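Putative DNA-binding protein (Bacteroides fragilis, PDB 3BS3) probably binds DNA as a small all-helical helix-turn-helix protein of the XRE family. Local coordinates at residues R27-Q32 / N38-W43. Numbering follows the deposited sequence.
With SO4 (sulfate ion), chain B.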
loop_
_atom_site.group_PDB
_atom_site.type_symbol
_atom_site.label_atom_id
_atom_site.label_comp_id
_atom_site.label_asym_id
_atom_site.label_seq_id
_atom_site.Cartn_x
_atom_site.Cartn_y
_atom_site.Cartn_z
ATOM N N ARG A 27 -7.133 0.184 -19.000
ATOM C CA ARG A 27 -6.659 1.314 -19.805
ATOM C C ARG A 27 -7.141 2.641 -19.230
ATOM O O ARG A 27 -6.370 3.589 -19.099
ATOM C CB ARG A 27 -7.129 1.194 -21.261
ATOM C CG ARG A 27 -6.699 2.376 -22.130
ATOM C CD ARG A 27 -7.860 2.928 -22.933
ATOM N NE ARG A 27 -7.979 2.311 -24.253
ATOM C CZ ARG A 27 -9.039 2.436 -25.053
ATOM N NH1 ARG A 27 -9.045 1.840 -26.235
ATOM N NH2 ARG A 27 -10.095 3.142 -24.670
ATOM N N TRP A 28 -8.428 2.694 -18.883
ATOM C CA TRP A 28 -8.999 3.907 -18.334
ATOM C C TRP A 28 -8.284 4.287 -17.039
ATOM O O TRP A 28 -7.888 5.441 -16.838
ATOM C CB TRP A 28 -10.503 3.715 -18.099
ATOM C CG TRP A 28 -11.128 4.931 -17.488
ATOM C CD1 TRP A 28 -11.571 6.048 -18.154
ATOM C CD2 TRP A 28 -11.315 5.190 -16.099
ATOM N NE1 TRP A 28 -12.042 6.972 -17.258
ATOM C CE2 TRP A 28 -11.909 6.475 -15.993
ATOM C CE3 TRP A 28 -11.072 4.453 -14.930
ATOM C CZ2 TRP A 28 -12.252 7.045 -14.766
ATOM C CZ3 TRP A 28 -11.418 5.027 -13.690
ATOM C CH2 TRP A 28 -11.995 6.313 -13.631
ATOM N N LEU A 29 -8.088 3.300 -16.175
ATOM C CA LEU A 29 -7.487 3.587 -14.872
ATOM C C LEU A 29 -6.047 4.080 -15.047
ATOM O O LEU A 29 -5.635 5.051 -14.423
ATOM C CB LEU A 29 -7.550 2.359 -13.964
ATOM C CG LEU A 29 -6.971 2.580 -12.558
ATOM C CD1 LEU A 29 -7.708 3.707 -11.810
ATOM C CD2 LEU A 29 -6.987 1.259 -11.749
ATOM N N ALA A 30 -5.298 3.408 -15.914
ATOM C CA ALA A 30 -3.917 3.789 -16.202
ATOM C C ALA A 30 -3.866 5.218 -16.707
ATOM O O ALA A 30 -3.038 5.998 -16.241
ATOM C CB ALA A 30 -3.293 2.830 -17.217
ATOM N N GLU A 31 -4.755 5.566 -17.645
ATOM C CA GLU A 31 -4.795 6.925 -18.192
ATOM C C GLU A 31 -5.096 7.964 -17.106
ATOM O O GLU A 31 -4.436 9.002 -17.034
ATOM C CB GLU A 31 -5.773 7.020 -19.379
ATOM C CG GLU A 31 -5.211 6.325 -20.628
ATOM C CD GLU A 31 -6.156 6.257 -21.838
ATOM O OE1 GLU A 31 -7.366 6.557 -21.721
ATOM O OE2 GLU A 31 -5.662 5.857 -22.911
ATOM N N GLN A 32 -6.073 7.670 -16.249
ATOM C CA GLN A 32 -6.410 8.585 -15.151
ATOM C C GLN A 32 -5.275 8.774 -14.150
ATOM O O GLN A 32 -5.131 9.843 -13.556
ATOM C CB GLN A 32 -7.665 8.109 -14.421
ATOM C CG GLN A 32 -8.890 8.179 -15.283
ATOM C CD GLN A 32 -9.224 9.609 -15.661
ATOM O OE1 GLN A 32 -9.353 10.481 -14.793
ATOM N NE2 GLN A 32 -9.350 9.858 -16.943
ATOM N N ASN A 38 0.485 -1.673 -18.224
ATOM C CA ASN A 38 1.186 -2.819 -17.631
ATOM C C ASN A 38 1.185 -2.747 -16.096
ATOM O O ASN A 38 0.907 -3.742 -15.417
ATOM C CB ASN A 38 2.629 -2.911 -18.118
ATOM C CG ASN A 38 3.338 -4.172 -17.615
ATOM O OD1 ASN A 38 2.866 -5.284 -17.842
ATOM N ND2 ASN A 38 4.465 -3.998 -16.933
ATOM N N THR A 39 1.533 -1.579 -15.566
ATOM C CA THR A 39 1.512 -1.372 -14.106
ATOM C C THR A 39 0.141 -1.711 -13.514
ATOM O O THR A 39 0.064 -2.461 -12.545
ATOM C CB THR A 39 1.964 0.051 -13.714
ATOM O OG1 THR A 39 3.326 0.252 -14.096
ATOM C CG2 THR A 39 1.889 0.249 -12.206
ATOM N N ILE A 40 -0.933 -1.172 -14.097
ATOM C CA ILE A 40 -2.291 -1.440 -13.598
ATOM C C ILE A 40 -2.627 -2.914 -13.721
ATOM O O ILE A 40 -3.192 -3.508 -12.806
ATOM C CB ILE A 40 -3.337 -0.615 -14.399
ATOM C CG1 ILE A 40 -3.074 0.880 -14.222
ATOM C CG2 ILE A 40 -4.769 -0.991 -14.021
ATOM C CD1 ILE A 40 -2.964 1.340 -12.821
ATOM N N SER A 41 -2.256 -3.517 -14.852
ATOM C CA SER A 41 -2.558 -4.930 -15.067
ATOM C C SER A 41 -1.881 -5.790 -14.000
ATOM O O SER A 41 -2.472 -6.762 -13.522
ATOM C CB SER A 41 -2.164 -5.393 -16.481
ATOM O OG SER A 41 -0.763 -5.556 -16.616
ATOM N N ARG A 42 -0.656 -5.425 -13.627
ATOM C CA ARG A 42 0.085 -6.160 -12.598
ATOM C C ARG A 42 -0.543 -5.973 -11.210
ATOM O O ARG A 42 -0.557 -6.905 -10.402
ATOM C CB ARG A 42 1.551 -5.767 -12.597
ATOM C CG ARG A 42 2.309 -6.374 -13.806
ATOM C CD ARG A 42 3.731 -5.897 -13.857
ATOM N NE ARG A 42 4.500 -6.327 -12.688
ATOM C CZ ARG A 42 5.048 -7.534 -12.530
ATOM N NH1 ARG A 42 4.928 -8.474 -13.457
ATOM N NH2 ARG A 42 5.728 -7.803 -11.424
ATOM N N TRP A 43 -1.060 -4.789 -10.934
ATOM C CA TRP A 43 -1.851 -4.625 -9.711
ATOM C C TRP A 43 -3.091 -5.523 -9.784
ATOM O O TRP A 43 -3.438 -6.203 -8.805
ATOM C CB TRP A 43 -2.324 -3.181 -9.525
ATOM C CG TRP A 43 -1.236 -2.191 -9.313
ATOM C CD1 TRP A 43 0.087 -2.455 -9.108
ATOM C CD2 TRP A 43 -1.379 -0.776 -9.275
ATOM N NE1 TRP A 43 0.791 -1.281 -8.952
ATOM C CE2 TRP A 43 -0.090 -0.235 -9.051
ATOM C CE3 TRP A 43 -2.475 0.092 -9.406
ATOM C CZ2 TRP A 43 0.145 1.147 -8.965
ATOM C CZ3 TRP A 43 -2.245 1.479 -9.312
ATOM C CH2 TRP A 43 -0.938 1.981 -9.102
HETATM S S SO4 B . 4.533 3.709 -14.103
HETATM O O1 SO4 B . 5.821 3.763 -14.790
HETATM O O2 SO4 B . 3.966 5.054 -14.062
HETATM O O3 SO4 B . 3.637 2.812 -14.823
HETATM O O4 SO4 B . 4.735 3.219 -12.739
#
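Ala30 and Leu29 receive Ile40 where the two helices of the helix-turn-helix motif meet, helix 26-33 leading through a short turn into helix 37-44, the latter probably corresponding to the recognition helix, as in other XRE-family proteins. At the start of the second helix, the carbonyl O of Asn38 takes both Arg42 N and the hydroxyl of Ser41, which approach from the same face of its plane; Ser41 OG lies 2.7 Å from Asn38 O. Thr39 sends its two branches different ways. Thr39 OG1 donates to sulfate O3 at 2.7 Å, and Ser36 N holds the same ion, probably acquired from the crystallisation liquor. Ile40 carries the contact between the helices, which is wholly apolar. With CG2 anti to its backbone N and CG1 beside it (chi1 -62°), the side chain divides: Ile40 CG2 meets Leu29 CD2 at 3.9 Å, and Ile40 CG1 packs 3.6 Å from Ala30 CB. The small methyl of Ala30 is consistent with the close approach of the backbones here, 6.1 Å from Ala30 CA to Ile40 CA. Farther along, Trp43 turns into the core against Ile15, which Leu29 also reaches, and Met54. Thr39 CG2, the other branch, rests 3.4 Å above one face of the Trp43 ring, toward the rim.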